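Local coordinates for insecticidal protein (PDB 7ML9) that probably forms beta-barrel pores in target membranes, as an insecticidal toxin of the epsilon-toxin/MTX2 family active against the western corn rootworm, at residues A[31-36]-A[78-83]. Sequence-based numbering, arbitrary orientation.
Sequences RLRDLA and IGERRI
Two hydrogen bonds grip Glu80 O: a water donates to it at 2.7 Å from the water oxygen, and Ile83 N adds a weak bond at 3.4 Å. The same water accepts from Arg33 NE at 2.9 Å, so the polar link between helix segment 31-36 and segment 78-83, with its 3-10 turn at 80-82, is bridged; no direct hydrogen bond crosses.

Arg33 carries the contact. Its CG lies anti to the carbonyl carbon (chi1 -68°), and the chain then runs extended to NE, bringing one face of the guanidinium over the backbone at Gly79 and Glu80. Glu80 CA sits 3.4 Å above the guanidinium plane, over its centre, with Gly79 C on the same face near the rim. Further back, Arg33 CD rests 3.5 Å from Gly79 O, the acceptor of Arg82 N within the turn. The Glu80 carboxylate does not pair with this arginine: Arg33 NH2 and Glu80 OE1 are 5.0 Å apart, and the guanidinium and carboxylate planes are inclined by 52°.

Beside this stem, Arg82 bends at chi2 (-72°), bringing its CD within 4.0 Å of Ala36 CB. Its head is engaged beyond both segments, by salt bridges to Glu40 and Asp56 and a hydrogen bond to Trp228 O. Ile83 points its CD1 tip at Leu32, 3.8 Å from Leu32 CB and against the Leu32 carbonyl; Ile242 of helix 242-252 touches both side chains.

The contact thus joins helix 28-48 to the turn leading into strand 83-84, while Asp34, directed away from the turn, binds sodium with Glu30, to which Arg33 NH1 makes a long, weak ion pair. No ion pair crosses between the segments: van der Waals packing of one guanidinium face on Glu80 CA and Gly79 C, and a single water, align Arg33 here, and the nearby Glu80 charge would be expected to contribute only longer-range attraction.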
loop_
_atom_site.group_PDB
_atom_site.type_symbol
_atom_site.label_atom_id
_atom_site.label_comp_id
_atom_site.label_asym_id
_atom_site.label_seq_id
_atom_site.Cartn_x
_atom_site.Cartn_y
_atom_site.Cartn_z
ATOM N N ARG A 31 -3.268 -5.421 22.625
ATOM C CA ARG A 31 -2.314 -6.519 22.462
ATOM C C ARG A 31 -1.064 -6.316 23.313
ATOM O O ARG A 31 -0.492 -7.302 23.806
ATOM C CB ARG A 31 -1.941 -6.702 20.984
ATOM C CG ARG A 31 -3.081 -7.214 20.108
ATOM C CD ARG A 31 -3.742 -8.506 20.618
ATOM N NE ARG A 31 -2.819 -9.646 20.613
ATOM C CZ ARG A 31 -2.956 -10.721 21.392
ATOM N NH1 ARG A 31 -3.983 -10.812 22.237
ATOM N NH2 ARG A 31 -2.074 -11.714 21.323
ATOM N N LEU A 32 -0.620 -5.068 23.501
ATOM C CA LEU A 32 0.500 -4.820 24.411
ATOM C C LEU A 32 0.111 -5.111 25.855
ATOM O O LEU A 32 0.948 -5.561 26.648
ATOM C CB LEU A 32 1.005 -3.380 24.281
ATOM C CG LEU A 32 1.673 -3.070 22.923
ATOM C CD1 LEU A 32 2.071 -1.618 22.835
ATOM C CD2 LEU A 32 2.903 -3.956 22.714
ATOM N N ARG A 33 -1.142 -4.837 26.221
ATOM C CA ARG A 33 -1.615 -5.230 27.547
ATOM C C ARG A 33 -1.625 -6.747 27.700
ATOM O O ARG A 33 -1.274 -7.272 28.768
ATOM C CB ARG A 33 -3.007 -4.668 27.801
ATOM C CG ARG A 33 -3.071 -3.138 27.944
ATOM C CD ARG A 33 -4.535 -2.748 28.125
ATOM N NE ARG A 33 -4.715 -1.303 27.983
ATOM C CZ ARG A 33 -5.865 -0.673 28.183
ATOM N NH1 ARG A 33 -6.947 -1.355 28.544
ATOM N NH2 ARG A 33 -5.933 0.645 28.027
ATOM N N ASP A 34 -2.019 -7.474 26.650
ATOM C CA ASP A 34 -1.968 -8.931 26.719
ATOM C C ASP A 34 -0.529 -9.423 26.767
ATOM O O ASP A 34 -0.238 -10.422 27.436
ATOM C CB ASP A 34 -2.710 -9.565 25.542
ATOM C CG ASP A 34 -2.705 -11.091 25.607
ATOM O OD1 ASP A 34 -3.551 -11.674 26.323
ATOM O OD2 ASP A 34 -1.839 -11.710 24.956
ATOM N N LEU A 35 0.382 -8.733 26.072
ATOM C CA LEU A 35 1.801 -9.063 26.178
ATOM C C LEU A 35 2.270 -9.034 27.637
ATOM O O LEU A 35 2.995 -9.935 28.090
ATOM C CB LEU A 35 2.621 -8.085 25.334
ATOM C CG LEU A 35 4.132 -8.275 25.304
ATOM C CD1 LEU A 35 4.444 -9.603 24.618
ATOM C CD2 LEU A 35 4.808 -7.089 24.567
ATOM N N ALA A 36 1.888 -7.984 28.383
ATOM C CA ALA A 36 2.245 -7.933 29.808
ATOM C C ALA A 36 1.619 -9.095 30.577
ATOM O O ALA A 36 2.285 -9.729 31.407
ATOM C CB ALA A 36 1.830 -6.588 30.429
ATOM N N ILE A 78 -3.545 -3.574 36.650
ATOM C CA ILE A 78 -4.552 -4.166 35.776
ATOM C C ILE A 78 -5.110 -3.117 34.817
ATOM O O ILE A 78 -4.973 -1.905 35.021
ATOM C CB ILE A 78 -5.689 -4.865 36.547
ATOM C CG1 ILE A 78 -6.373 -3.906 37.516
ATOM C CG2 ILE A 78 -5.163 -6.112 37.258
ATOM C CD1 ILE A 78 -7.469 -4.581 38.325
ATOM N N GLY A 79 -5.729 -3.613 33.745
ATOM C CA GLY A 79 -6.384 -2.759 32.758
ATOM C C GLY A 79 -5.402 -1.833 32.068
ATOM O O GLY A 79 -4.319 -2.239 31.630
ATOM N N GLU A 80 -5.785 -0.554 31.986
ATOM C CA GLU A 80 -4.943 0.462 31.360
ATOM C C GLU A 80 -3.539 0.519 31.961
ATOM O O GLU A 80 -2.579 0.873 31.265
ATOM C CB GLU A 80 -5.636 1.820 31.495
ATOM C CG GLU A 80 -4.900 3.003 30.919
ATOM C CD GLU A 80 -5.532 4.324 31.373
ATOM O OE1 GLU A 80 -6.691 4.599 30.981
ATOM O OE2 GLU A 80 -4.871 5.074 32.121
ATOM N N ARG A 81 -3.385 0.180 33.239
ATOM C CA ARG A 81 -2.067 0.276 33.859
ATOM C C ARG A 81 -1.143 -0.900 33.533
ATOM O O ARG A 81 -0.025 -0.937 34.061
ATOM C CB ARG A 81 -2.207 0.435 35.373
ATOM C CG ARG A 81 -2.630 1.882 35.727
ATOM C CD ARG A 81 -2.887 2.085 37.189
ATOM N NE ARG A 81 -1.704 2.044 38.042
ATOM C CZ ARG A 81 -0.885 3.063 38.303
ATOM N NH1 ARG A 81 0.124 2.896 39.149
ATOM N NH2 ARG A 81 -1.048 4.248 37.725
ATOM N N ARG A 82 -1.545 -1.816 32.649
ATOM C CA ARG A 82 -0.597 -2.808 32.136
ATOM C C ARG A 82 0.487 -2.174 31.277
ATOM O O ARG A 82 1.557 -2.772 31.096
ATOM C CB ARG A 82 -1.339 -3.865 31.317
ATOM C CG ARG A 82 -2.193 -4.833 32.110
ATOM C CD ARG A 82 -1.287 -5.797 32.886
ATOM N NE ARG A 82 -2.056 -6.820 33.594
ATOM C CZ ARG A 82 -1.503 -7.714 34.410
ATOM N NH1 ARG A 82 -0.188 -7.699 34.621
ATOM N NH2 ARG A 82 -2.258 -8.627 35.006
ATOM N N ILE A 83 0.236 -0.993 30.708
ATOM C CA ILE A 83 1.204 -0.322 29.846
ATOM C C ILE A 83 1.310 1.145 30.238
ATOM O O ILE A 83 0.298 1.808 30.469
ATOM C CB ILE A 83 0.812 -0.444 28.358
ATOM C CG1 ILE A 83 0.830 -1.918 27.925
ATOM C CG2 ILE A 83 1.767 0.383 27.496
ATOM C CD1 ILE A 83 2.233 -2.486 27.809
HETATM O O HOH W 1 -2.791 0.734 28.593
#